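PDB 5MUJ: beta-galactosidase from Bacteroides thetaiotaomicron, which probably acts as a glycoside hydrolase on the plant pectin rhamnogalacturonan II, and binds a glycan of its side chain B in a pocket. Local coordinates for residues Glu35-Tyr38 and Glu39-Thr43; Tyr158-Lys162 and Ala163-Val167; Lys254-Gly258 and Asn259-Ala263; Val337-Asp341 and Gly342-His346. One frame throughout, in Å; residues are numbered along the deposited sequence.

The chain folds as a five-bladed beta-propeller, and the four contacts sit at different places on it. Interaction 4 is buried, apart from its turn: it is the hairpin 331-340/343-351 of the last blade. Interaction 1, on helix 31-41, is partly buried. It packs on strands 282-290 and 299-306 and also touches interaction 4, with a salt bridge of 2.8 Å between Glu-40 OE2 and Lys-339 NZ. Interaction 2 is on the opposite side of the chain's centre, about 35 Å from interaction 1 between centres, and lines the glycan pocket. Interaction 3 is a surface turn between blades. Helix bonds, sugar contacts, a type I turn with an asparagine at its end and strand pairing mark them in turn.

Interaction 1: residues Glu35-Tyr38 and Glu39-Thr43; sequences EQIY and EEVKT
The ring of Tyr-38 is met by Glu-39, its neighbour in sequence, and Lys-42, just past the helix end. Lys-42 CB lies over one face. Glu-39 OE2 lies at the edge, in the plane of the ring, 3.6 Å from Tyr-38 CD2. The ring also stacks with Trp-315. The Glu-39 carboxylate stands almost upright to the ring, with 85° between the planes. The aliphatic part of Lys-42 also touches the ring, with CD 3.9 Å from Tyr-38 CE2. The Tyr-38 side chain (chi1 173°) swings the ring out from the helix, where Lys-42 CB and CD can lie against it. In Glu-39 the bend at chi2 (-51°) brings the carboxylate round within reach of Lys-42. Lys-42 NZ bonds to the syn lone pair of Glu-39 OE1 at 2.8 Å. This salt bridge links the two residues that touch the Tyr-38 ring. On the buried side Ile-37 CG2 meets Val-41 CG1 at 4.2 Å. The backbone keeps helical bonds: Glu-39 N to Glu-35 O is 3.1 Å and Val-41 N to Ile-37 O is 2.9 Å. Lys-42 N still reaches Tyr-38 O, but weakly. Ile-37 rests on strands 282-290 and 299-306, and Glu-40 turns away to Lys-339 and Trp-133. This is the C-terminal end of an amphipathic helix, 31-41, which packs on the beta-propeller and leads into strand 45-51.

Interaction 2: residues Tyr158-Lys162 and Ala163-Val167; sequences YEAVK and APLFV. With RAM (alpha-L-rhamnopyranose), chain B; RAM (alpha-L-rhamnopyranose), chain C.
Part of the glycan pocket is the loop in which Ala-160 packs on Leu-165. Leu-165 CD1 is 3.8 Å from Ala-160 CB, and the leucine branches also lie against the backbone of Glu-159. Ala-160 CA sends a C-H toward Ala-163 O at 3.2 Å, with 135° at the hydrogen. Residues Tyr-158 to Val-161 make a type II' beta turn. Glu-159 takes positive phi (53°) in it, and Val-161 N bonds to Tyr-158 O at 3.3 Å. The loop joins strands 146-153 and 166-172, the second and third strands of one blade of the five-bladed propeller. Its turn faces the sugars. In Tyr-158, chi1 near 180° (-170°) turns the ring away from the backbone N, and the side chain reaches out to a rhamnose of chain B. There Tyr-158 OH and the sugar O3 share a hydrogen bond of 2.8 Å. The sugar oxygen lies at the ring edge, in plane. Glu-159 CG sits 3.8 Å above one face of the Tyr-158 ring, near the rim. The Glu-159 chain is extended beyond CG, and OE1 comes to 3.5 Å from C2 of the same rhamnose. Glu-159 OE2 is hydrogen-bonded to Tyr-90 OH. Ala-160 touches the methyl-fucose derivative of the glycan. Val-161 CG2 lies 3.1 Å from O2 of the chain C rhamnose.

Interaction 3: residues Lys254-Gly258 and Asn259-Ala263; sequences KRYPG and NPVFA
Tyr-256 to Asn-259 forms a type I beta turn. Asn-259 N bonds to Tyr-256 O at 3.1 Å, and the N-H points well at the oxygen (161°). The donor lies above the carbonyl plane, not on a lone pair. The peptide between Asn-259 and Pro-260 is cis, which bends the chain sharply after the turn. A water donates to Pro-257 O and Asn-259 O and bridges them. Asn-259 OD1 sits at the edge of the Tyr-256 ring, in plane, 3.7 Å from CD2. The ring and amide planes are 67° apart. Gly-258 N lies 3.3 Å above one face of that ring, toward its rim. The Val-261 and Tyr-256 side chains cross at about a right angle, with Val-261 CG1 3.8 Å from Tyr-256 CD2. A chi1 of -78° tucks the Asn-259 amide against the turn. Asn-259 ND2 then donates to Ile-244 O and Gln-198 OE1. Arg-255 reaches away to Asp-194, Asp-196 and Glu-201. The turn follows strand 254-255, the outermost of its blade, and leads to strand 270-279 of the next. On the way Val-261 and Phe-262 face Val-242 of strand 238-247 in a classic beta bulge.

Interaction 4: residues Val337-Asp341 and Gly342-His346; sequences VIKHD and GVVYH
Val-337 and His-346 face each other as a non-hydrogen-bonded pair of a beta hairpin. The hairpin joins strands 331-340 and 343-351 in the last blade of the propeller. The N-terminal strand 45-51 completes this blade, which closes the ring. Val-337 CG2 sits over the centre of the His-346 ring, 3.8 Å from the centroid and 7° off its normal. This is a CH-pi contact. Val-337 CG1, placed opposite the backbone N (chi1 -170°), reaches Val-344 CG1 at 3.5 Å. His-346 NE2 is bonded to Ser-335. Lys-339 is on the same face of the sheet. Its chain is fully extended, and CG passes 4.1 Å from Val-344 CG2 before NZ meets Glu-40. The other face carries Ile-338, His-340, Val-343 and Tyr-345. With chi1 at -57°, the Tyr-345 ring runs along the hairpin toward the turn. The edge of that ring meets Ile-338 O in plane, with CD1 at 3.6 Å. The same oxygen takes the N-H of Tyr-345 at 2.7 Å. Asp-341 and Gly-342, both at positive phi, are the central residues of the type I' turn from His-340 to Val-343. His-340 O accepts Val-343 N at 3.0 Å, from above the carbonyl plane. It also takes a hydrogen from a water at 2.8 Å, and that water lies 2.7 Å from Tyr-345 OH.

Interaction 1: residues Glu35-Tyr38 and Glu39-Thr43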
loop_
_atom_site.group_PDB
_atom_site.type_symbol
_atom_site.label_atom_id
_atom_site.label_comp_id
_atom_site.label_asym_id
_atom_site.label_seq_id
_atom_site.Cartn_x
_atom_site.Cartn_y
_atom_site.Cartn_z
ATOM N N GLU A 35 6.724 4.368 22.256
ATOM C CA GLU A 35 8.082 3.773 22.321
ATOM C C GLU A 35 8.096 2.237 22.348
ATOM O O GLU A 35 8.945 1.617 21.688
ATOM C CB GLU A 35 8.857 4.406 23.481
ATOM C CG GLU A 35 9.166 5.871 23.180
ATOM C CD GLU A 35 9.640 6.678 24.367
ATOM O OE1 GLU A 35 9.910 6.094 25.415
ATOM O OE2 GLU A 35 9.746 7.920 24.240
ATOM N N GLN A 36 7.151 1.631 23.067
ATOM C CA GLN A 36 6.998 0.169 23.066
ATOM C C GLN A 36 6.630 -0.362 21.672
ATOM O O GLN A 36 7.132 -1.396 21.263
ATOM C CB GLN A 36 5.940 -0.277 24.066
ATOM C CG GLN A 36 6.320 -0.052 25.525
ATOM C CD GLN A 36 5.154 -0.227 26.486
ATOM O OE1 GLN A 36 4.033 -0.545 26.081
ATOM N NE2 GLN A 36 5.417 -0.014 27.775
ATOM N N ILE A 37 5.718 0.317 20.978
ATOM C CA ILE A 37 5.319 -0.065 19.602
ATOM C C ILE A 37 6.524 0.015 18.661
ATOM O O ILE A 37 6.776 -0.922 17.904
ATOM C CB ILE A 37 4.150 0.802 19.063
ATOM C CG1 ILE A 37 2.885 0.451 19.845
ATOM C CG2 ILE A 37 3.934 0.552 17.568
ATOM C CD1 ILE A 37 1.773 1.473 19.710
ATOM N N TYR A 38 7.300 1.098 18.749
ATOM C CA TYR A 38 8.536 1.213 17.956
ATOM C C TYR A 38 9.476 -0.006 18.162
ATOM O O TYR A 38 9.954 -0.588 17.204
ATOM C CB TYR A 38 9.274 2.548 18.238
ATOM C CG TYR A 38 10.645 2.637 17.581
ATOM C CD1 TYR A 38 10.801 3.022 16.264
ATOM C CD2 TYR A 38 11.792 2.338 18.309
ATOM C CE1 TYR A 38 12.063 3.094 15.673
ATOM C CE2 TYR A 38 13.043 2.412 17.733
ATOM C CZ TYR A 38 13.185 2.778 16.433
ATOM O OH TYR A 38 14.410 2.850 15.844
ATOM N N GLU A 39 9.728 -0.367 19.411
ATOM C CA GLU A 39 10.641 -1.464 19.717
ATOM C C GLU A 39 10.062 -2.762 19.161
ATOM O O GLU A 39 10.796 -3.592 18.655
ATOM C CB GLU A 39 10.835 -1.543 21.213
ATOM C CG GLU A 39 11.609 -0.397 21.827
ATOM C CD GLU A 39 12.950 -0.048 21.181
ATOM O OE1 GLU A 39 13.656 -0.933 20.639
ATOM O OE2 GLU A 39 13.351 1.131 21.266
ATOM N N GLU A 40 8.744 -2.922 19.229
ATOM C CA GLU A 40 8.066 -4.117 18.691
ATOM C C GLU A 40 8.136 -4.241 17.161
ATOM O O GLU A 40 8.234 -5.350 16.638
ATOM C CB GLU A 40 6.603 -4.128 19.173
ATOM C CG GLU A 40 5.732 -5.312 18.739
ATOM C CD GLU A 40 6.166 -6.660 19.300
ATOM O OE1 GLU A 40 6.917 -6.699 20.301
ATOM O OE2 GLU A 40 5.703 -7.674 18.734
ATOM N N VAL A 41 8.045 -3.111 16.437
ATOM C CA VAL A 41 7.930 -3.170 14.957
ATOM C C VAL A 41 9.211 -2.877 14.180
ATOM O O VAL A 41 9.244 -3.047 12.962
ATOM C CB VAL A 41 6.789 -2.260 14.434
ATOM C CG1 VAL A 41 5.509 -2.574 15.184
ATOM C CG2 VAL A 41 7.176 -0.805 14.566
ATOM N N LYS A 42 10.279 -2.475 14.860
ATOM C CA LYS A 42 11.460 -2.015 14.140
ATOM C C LYS A 42 12.161 -3.152 13.401
ATOM O O LYS A 42 12.144 -4.302 13.862
ATOM C CB LYS A 42 12.440 -1.260 15.041
ATOM C CG LYS A 42 13.038 -2.120 16.155
ATOM C CD LYS A 42 13.929 -1.316 17.092
ATOM C CE LYS A 42 14.815 -2.227 17.945
ATOM N NZ LYS A 42 15.751 -1.453 18.796
ATOM N N THR A 43 12.803 -2.778 12.305
ATOM C CA THR A 43 13.545 -3.648 11.425
ATOM C C THR A 43 14.839 -2.987 10.962
ATOM O O THR A 43 14.900 -2.393 9.892
ATOM C CB THR A 43 12.700 -4.027 10.222
ATOM O OG1 THR A 43 12.261 -2.819 9.546
ATOM C CG2 THR A 43 11.557 -4.886 10.663
#

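Interaction 2: residues Tyr158-Lys162 and Ala163-Val167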
loop_
_atom_site.group_PDB
_atom_site.type_symbol
_atom_site.label_atom_id
_atom_site.label_comp_id
_atom_site.label_asym_id
_atom_site.label_seq_id
_atom_site.Cartn_x
_atom_site.Cartn_y
_atom_site.Cartn_z
ATOM N N TYR A 158 2.610 6.781 -16.084
ATOM C CA TYR A 158 2.740 6.484 -14.675
ATOM C C TYR A 158 1.636 7.160 -13.833
ATOM O O TYR A 158 1.556 8.384 -13.766
ATOM C CB TYR A 158 4.103 6.901 -14.171
ATOM C CG TYR A 158 4.421 6.409 -12.772
ATOM C CD1 TYR A 158 4.727 5.055 -12.550
ATOM C CD2 TYR A 158 4.428 7.267 -11.672
ATOM C CE1 TYR A 158 5.045 4.578 -11.270
ATOM C CE2 TYR A 158 4.728 6.796 -10.392
ATOM C CZ TYR A 158 5.045 5.455 -10.196
ATOM O OH TYR A 158 5.353 5.013 -8.928
ATOM N N GLU A 159 0.828 6.335 -13.190
ATOM C CA GLU A 159 -0.249 6.745 -12.299
ATOM C C GLU A 159 -1.180 7.747 -12.989
ATOM O O GLU A 159 -1.741 7.412 -14.019
ATOM C CB GLU A 159 0.297 7.172 -10.931
ATOM C CG GLU A 159 0.955 5.998 -10.189
ATOM C CD GLU A 159 1.176 6.180 -8.693
ATOM O OE1 GLU A 159 1.183 7.332 -8.209
ATOM O OE2 GLU A 159 1.400 5.163 -7.987
ATOM N N ALA A 160 -1.295 8.962 -12.444
ATOM C CA ALA A 160 -2.299 9.914 -12.864
ATOM C C ALA A 160 -1.781 10.938 -13.844
ATOM O O ALA A 160 -2.413 11.956 -14.032
ATOM C CB ALA A 160 -2.931 10.603 -11.662
ATOM N N VAL A 161 -0.642 10.697 -14.479
ATOM C CA VAL A 161 -0.071 11.697 -15.401
ATOM C C VAL A 161 -0.965 12.074 -16.612
ATOM O O VAL A 161 -0.928 13.229 -17.048
ATOM C CB VAL A 161 1.353 11.263 -15.866
ATOM C CG1 VAL A 161 1.297 10.055 -16.785
ATOM C CG2 VAL A 161 2.098 12.408 -16.537
ATOM N N LYS A 162 -1.711 11.117 -17.171
ATOM C CA LYS A 162 -2.616 11.371 -18.326
ATOM C C LYS A 162 -4.102 11.507 -17.983
ATOM O O LYS A 162 -4.863 12.104 -18.755
ATOM C CB LYS A 162 -2.440 10.312 -19.430
ATOM C CG LYS A 162 -1.119 10.363 -20.201
ATOM C CD LYS A 162 -0.680 11.733 -20.716
ATOM C CE LYS A 162 0.781 11.745 -21.141
ATOM N NZ LYS A 162 1.108 10.730 -22.177
ATOM N N ALA A 163 -4.504 10.962 -16.843
ATOM C CA ALA A 163 -5.892 10.942 -16.425
ATOM C C ALA A 163 -5.949 10.555 -14.962
ATOM O O ALA A 163 -5.047 9.895 -14.466
ATOM C CB ALA A 163 -6.726 9.964 -17.263
ATOM N N PRO A 164 -7.036 10.888 -14.271
ATOM C CA PRO A 164 -7.143 10.551 -12.861
ATOM C C PRO A 164 -7.292 9.047 -12.572
ATOM O O PRO A 164 -7.608 8.238 -13.465
ATOM C CB PRO A 164 -8.367 11.372 -12.374
ATOM C CG PRO A 164 -9.145 11.632 -13.592
ATOM C CD PRO A 164 -8.135 11.783 -14.691
ATOM N N LEU A 165 -7.054 8.692 -11.318
ATOM C CA LEU A 165 -7.233 7.308 -10.871
ATOM C C LEU A 165 -8.357 7.213 -9.844
ATOM O O LEU A 165 -8.548 8.139 -9.035
ATOM C CB LEU A 165 -5.945 6.752 -10.333
ATOM C CG LEU A 165 -4.729 6.995 -11.180
ATOM C CD1 LEU A 165 -3.515 7.070 -10.256
ATOM C CD2 LEU A 165 -4.562 5.926 -12.239
ATOM N N PHE A 166 -9.174 6.169 -9.962
ATOM C CA PHE A 166 -10.326 5.955 -9.105
ATOM C C PHE A 166 -10.200 4.613 -8.404
ATOM O O PHE A 166 -9.437 3.755 -8.880
ATOM C CB PHE A 166 -11.655 6.004 -9.905
ATOM C CG PHE A 166 -11.744 7.114 -10.912
ATOM C CD1 PHE A 166 -11.399 8.423 -10.574
ATOM C CD2 PHE A 166 -12.169 6.855 -12.200
ATOM C CE1 PHE A 166 -11.475 9.446 -11.514
ATOM C CE2 PHE A 166 -12.261 7.877 -13.142
ATOM C CZ PHE A 166 -11.898 9.165 -12.791
ATOM N N VAL A 167 -10.958 4.383 -7.330
ATOM C CA VAL A 167 -10.950 3.100 -6.595
ATOM C C VAL A 167 -11.860 2.064 -7.240
ATOM O O VAL A 167 -13.051 2.166 -7.269
ATOM C CB VAL A 167 -11.328 3.250 -5.072
ATOM C CG1 VAL A 167 -11.060 1.973 -4.238
ATOM C CG2 VAL A 167 -10.499 4.334 -4.445
HETATM C C1 RAM B . 4.425 9.461 -6.263
HETATM C C2 RAM B . 3.993 8.018 -6.217
HETATM C C3 RAM B . 5.241 7.144 -6.324
HETATM C C4 RAM B . 6.174 7.518 -5.170
HETATM C C5 RAM B . 6.536 9.006 -5.060
HETATM C C6 RAM B . 7.097 9.362 -3.694
HETATM O O2 RAM B . 3.283 7.795 -4.970
HETATM O O3 RAM B . 4.924 5.750 -6.299
HETATM O O4 RAM B . 7.406 6.842 -5.360
HETATM O O5 RAM B . 5.472 9.933 -5.393
HETATM C C1 RAM C . 2.742 17.394 -16.806
HETATM C C2 RAM C . 2.827 16.033 -16.168
HETATM C C3 RAM C . 3.127 16.138 -14.690
HETATM C C4 RAM C . 2.075 17.027 -14.015
HETATM C C5 RAM C . 1.865 18.369 -14.726
HETATM C C6 RAM C . 0.578 19.061 -14.275
HETATM O O2 RAM C . 1.536 15.452 -16.385
HETATM O O3 RAM C . 3.119 14.804 -14.159
HETATM O O4 RAM C . 2.866 17.193 -12.835
HETATM O O5 RAM C . 1.773 18.220 -16.141
#

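Interaction 3: residues Lys254-Gly258 and Asn259-Ala263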
loop_
_atom_site.group_PDB
_atom_site.type_symbol
_atom_site.label_atom_id
_atom_site.label_comp_id
_atom_site.label_asym_id
_atom_site.label_seq_id
_atom_site.Cartn_x
_atom_site.Cartn_y
_atom_site.Cartn_z
ATOM N N LYS A 254 -19.835 5.232 1.690
ATOM C CA LYS A 254 -19.974 6.618 2.158
ATOM C C LYS A 254 -18.619 7.065 2.705
ATOM O O LYS A 254 -17.922 6.259 3.339
ATOM C CB LYS A 254 -20.980 6.730 3.310
ATOM C CG LYS A 254 -22.358 6.136 3.101
ATOM C CD LYS A 254 -23.061 6.069 4.450
ATOM C CE LYS A 254 -24.541 5.749 4.330
ATOM N NZ LYS A 254 -25.084 5.237 5.621
ATOM N N ARG A 255 -18.229 8.305 2.447
ATOM C CA ARG A 255 -17.067 8.918 3.080
ATOM C C ARG A 255 -17.324 9.137 4.570
ATOM O O ARG A 255 -18.450 9.490 4.982
ATOM C CB ARG A 255 -16.716 10.263 2.455
ATOM C CG ARG A 255 -15.926 10.227 1.176
ATOM C CD ARG A 255 -16.737 9.765 0.006
ATOM N NE ARG A 255 -15.937 9.891 -1.207
ATOM C CZ ARG A 255 -16.295 9.496 -2.420
ATOM N NH1 ARG A 255 -17.475 8.942 -2.632
ATOM N NH2 ARG A 255 -15.463 9.718 -3.446
ATOM N N TYR A 256 -16.273 9.031 5.358
ATOM C CA TYR A 256 -16.306 9.419 6.747
ATOM C C TYR A 256 -16.412 10.941 6.783
ATOM O O TYR A 256 -15.635 11.650 6.099
ATOM C CB TYR A 256 -15.062 8.900 7.500
ATOM C CG TYR A 256 -14.964 9.395 8.925
ATOM C CD1 TYR A 256 -15.905 9.016 9.875
ATOM C CD2 TYR A 256 -13.923 10.227 9.327
ATOM C CE1 TYR A 256 -15.828 9.460 11.184
ATOM C CE2 TYR A 256 -13.819 10.677 10.639
ATOM C CZ TYR A 256 -14.766 10.294 11.565
ATOM O OH TYR A 256 -14.697 10.719 12.879
ATOM N N PRO A 257 -17.414 11.465 7.530
ATOM C CA PRO A 257 -17.602 12.903 7.497
ATOM C C PRO A 257 -16.421 13.686 8.016
ATOM O O PRO A 257 -16.259 14.818 7.606
ATOM C CB PRO A 257 -18.793 13.113 8.428
ATOM C CG PRO A 257 -19.600 11.915 8.234
ATOM C CD PRO A 257 -18.551 10.819 8.225
ATOM N N GLY A 258 -15.619 13.092 8.905
ATOM C CA GLY A 258 -14.445 13.750 9.471
ATOM C C GLY A 258 -13.157 13.634 8.677
ATOM O O GLY A 258 -12.104 13.999 9.188
ATOM N N ASN A 259 -13.230 13.172 7.424
ATOM C CA ASN A 259 -12.034 13.098 6.564
ATOM C C ASN A 259 -11.386 14.463 6.253
ATOM O O ASN A 259 -12.102 15.519 6.239
ATOM C CB ASN A 259 -12.371 12.471 5.224
ATOM C CG ASN A 259 -12.485 10.976 5.284
ATOM O OD1 ASN A 259 -11.944 10.357 6.191
ATOM N ND2 ASN A 259 -13.225 10.380 4.341
ATOM N N PRO A 260 -10.070 14.510 5.991
ATOM C CA PRO A 260 -9.102 13.377 6.132
ATOM C C PRO A 260 -8.757 13.114 7.599
ATOM O O PRO A 260 -8.816 14.021 8.416
ATOM C CB PRO A 260 -7.874 13.859 5.331
ATOM C CG PRO A 260 -7.999 15.357 5.248
ATOM C CD PRO A 260 -9.457 15.727 5.407
ATOM N N VAL A 261 -8.402 11.876 7.950
ATOM C CA VAL A 261 -8.091 11.537 9.336
ATOM C C VAL A 261 -6.574 11.559 9.656
ATOM O O VAL A 261 -6.197 11.446 10.816
ATOM C CB VAL A 261 -8.635 10.148 9.721
ATOM C CG1 VAL A 261 -10.140 10.113 9.558
ATOM C CG2 VAL A 261 -7.940 9.013 8.945
ATOM N N PHE A 262 -5.735 11.677 8.633
ATOM C CA PHE A 262 -4.302 11.712 8.860
ATOM C C PHE A 262 -3.603 12.385 7.712
ATOM O O PHE A 262 -3.760 11.979 6.582
ATOM C CB PHE A 262 -3.762 10.295 9.013
ATOM C CG PHE A 262 -2.361 10.236 9.534
ATOM C CD1 PHE A 262 -1.989 10.854 10.728
ATOM C CD2 PHE A 262 -1.424 9.501 8.850
ATOM C CE1 PHE A 262 -0.689 10.775 11.204
ATOM C CE2 PHE A 262 -0.129 9.425 9.305
ATOM C CZ PHE A 262 0.252 10.058 10.480
ATOM N N ALA A 263 -2.846 13.437 8.025
ATOM C CA ALA A 263 -2.192 14.236 7.031
ATOM C C ALA A 263 -1.005 14.935 7.662
ATOM O O ALA A 263 -0.967 15.121 8.874
ATOM C CB ALA A 263 -3.147 15.283 6.486
HETATM O O HOH W 1 -14.416 16.354 6.234
#

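Interaction 4: residues Val337-Asp341 and Gly342-His346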
loop_
_atom_site.group_PDB
_atom_site.type_symbol
_atom_site.label_atom_id
_atom_site.label_comp_id
_atom_site.label_asym_id
_atom_site.label_seq_id
_atom_site.Cartn_x
_atom_site.Cartn_y
_atom_site.Cartn_z
ATOM N N VAL A 337 3.984 -5.240 6.530
ATOM C CA VAL A 337 4.749 -5.745 7.662
ATOM C C VAL A 337 4.172 -7.086 8.155
ATOM O O VAL A 337 2.968 -7.230 8.422
ATOM C CB VAL A 337 4.812 -4.704 8.806
ATOM C CG1 VAL A 337 5.801 -5.122 9.887
ATOM C CG2 VAL A 337 5.224 -3.342 8.281
ATOM N N ILE A 338 5.035 -8.087 8.273
ATOM C CA ILE A 338 4.618 -9.377 8.761
ATOM C C ILE A 338 5.452 -9.632 9.998
ATOM O O ILE A 338 6.672 -9.511 9.924
ATOM C CB ILE A 338 4.929 -10.496 7.738
ATOM C CG1 ILE A 338 4.190 -10.281 6.409
ATOM C CG2 ILE A 338 4.578 -11.852 8.312
ATOM C CD1 ILE A 338 2.677 -10.393 6.477
ATOM N N LYS A 339 4.816 -9.948 11.122
ATOM C CA LYS A 339 5.531 -10.607 12.218
ATOM C C LYS A 339 5.213 -12.107 12.241
ATOM O O LYS A 339 4.086 -12.521 12.456
ATOM C CB LYS A 339 5.239 -9.979 13.583
ATOM C CG LYS A 339 6.118 -10.598 14.665
ATOM C CD LYS A 339 6.104 -9.921 16.009
ATOM C CE LYS A 339 7.103 -10.623 16.929
ATOM N NZ LYS A 339 7.114 -10.015 18.267
ATOM N N HIS A 340 6.255 -12.928 12.099
ATOM C CA HIS A 340 6.090 -14.379 12.070
ATOM C C HIS A 340 7.273 -15.038 12.752
ATOM O O HIS A 340 8.413 -14.647 12.501
ATOM C CB HIS A 340 5.969 -14.855 10.631
ATOM C CG HIS A 340 5.755 -16.336 10.498
ATOM N ND1 HIS A 340 4.548 -16.940 10.779
ATOM C CD2 HIS A 340 6.596 -17.325 10.118
ATOM C CE1 HIS A 340 4.655 -18.243 10.568
ATOM N NE2 HIS A 340 5.893 -18.504 10.188
ATOM N N ASP A 341 6.986 -16.024 13.617
ATOM C CA ASP A 341 7.989 -16.803 14.323
ATOM C C ASP A 341 9.067 -15.909 14.917
ATOM O O ASP A 341 10.242 -16.128 14.706
ATOM C CB ASP A 341 8.584 -17.858 13.373
ATOM C CG ASP A 341 9.458 -18.869 14.088
ATOM O OD1 ASP A 341 9.046 -19.398 15.148
ATOM O OD2 ASP A 341 10.564 -19.108 13.566
ATOM N N GLY A 342 8.643 -14.878 15.632
ATOM C CA GLY A 342 9.558 -14.022 16.374
ATOM C C GLY A 342 10.422 -13.064 15.561
ATOM O O GLY A 342 11.365 -12.478 16.101
ATOM N N VAL A 343 10.087 -12.860 14.289
ATOM C CA VAL A 343 10.854 -11.978 13.410
ATOM C C VAL A 343 9.868 -11.064 12.697
ATOM O O VAL A 343 8.823 -11.547 12.235
ATOM C CB VAL A 343 11.676 -12.799 12.399
ATOM C CG1 VAL A 343 12.521 -11.916 11.499
ATOM C CG2 VAL A 343 12.557 -13.824 13.139
ATOM N N VAL A 344 10.204 -9.770 12.624
ATOM C CA VAL A 344 9.437 -8.777 11.858
ATOM C C VAL A 344 10.047 -8.563 10.483
ATOM O O VAL A 344 11.255 -8.363 10.374
ATOM C CB VAL A 344 9.351 -7.407 12.576
ATOM C CG1 VAL A 344 8.474 -6.444 11.759
ATOM C CG2 VAL A 344 8.793 -7.549 13.966
ATOM N N TYR A 345 9.203 -8.662 9.442
ATOM C CA TYR A 345 9.611 -8.472 8.059
ATOM C C TYR A 345 8.854 -7.246 7.553
ATOM O O TYR A 345 7.626 -7.271 7.504
ATOM C CB TYR A 345 9.249 -9.680 7.173
ATOM C CG TYR A 345 9.822 -11.022 7.616
ATOM C CD1 TYR A 345 9.283 -11.727 8.700
ATOM C CD2 TYR A 345 10.872 -11.607 6.918
ATOM C CE1 TYR A 345 9.826 -12.944 9.101
ATOM C CE2 TYR A 345 11.397 -12.828 7.304
ATOM C CZ TYR A 345 10.856 -13.487 8.371
ATOM O OH TYR A 345 11.372 -14.712 8.774
ATOM N N HIS A 346 9.596 -6.219 7.163
ATOM C CA HIS A 346 9.024 -5.000 6.650
ATOM C C HIS A 346 9.335 -4.938 5.151
ATOM O O HIS A 346 10.473 -4.690 4.767
ATOM C CB HIS A 346 9.583 -3.801 7.390
ATOM C CG HIS A 346 8.822 -2.521 7.144
ATOM N ND1 HIS A 346 8.652 -1.583 8.140
ATOM C CD2 HIS A 346 8.267 -1.969 6.018
ATOM C CE1 HIS A 346 7.982 -0.536 7.663
ATOM N NE2 HIS A 346 7.740 -0.740 6.389
HETATM O O HOH W 2 10.267 -15.947 10.866
#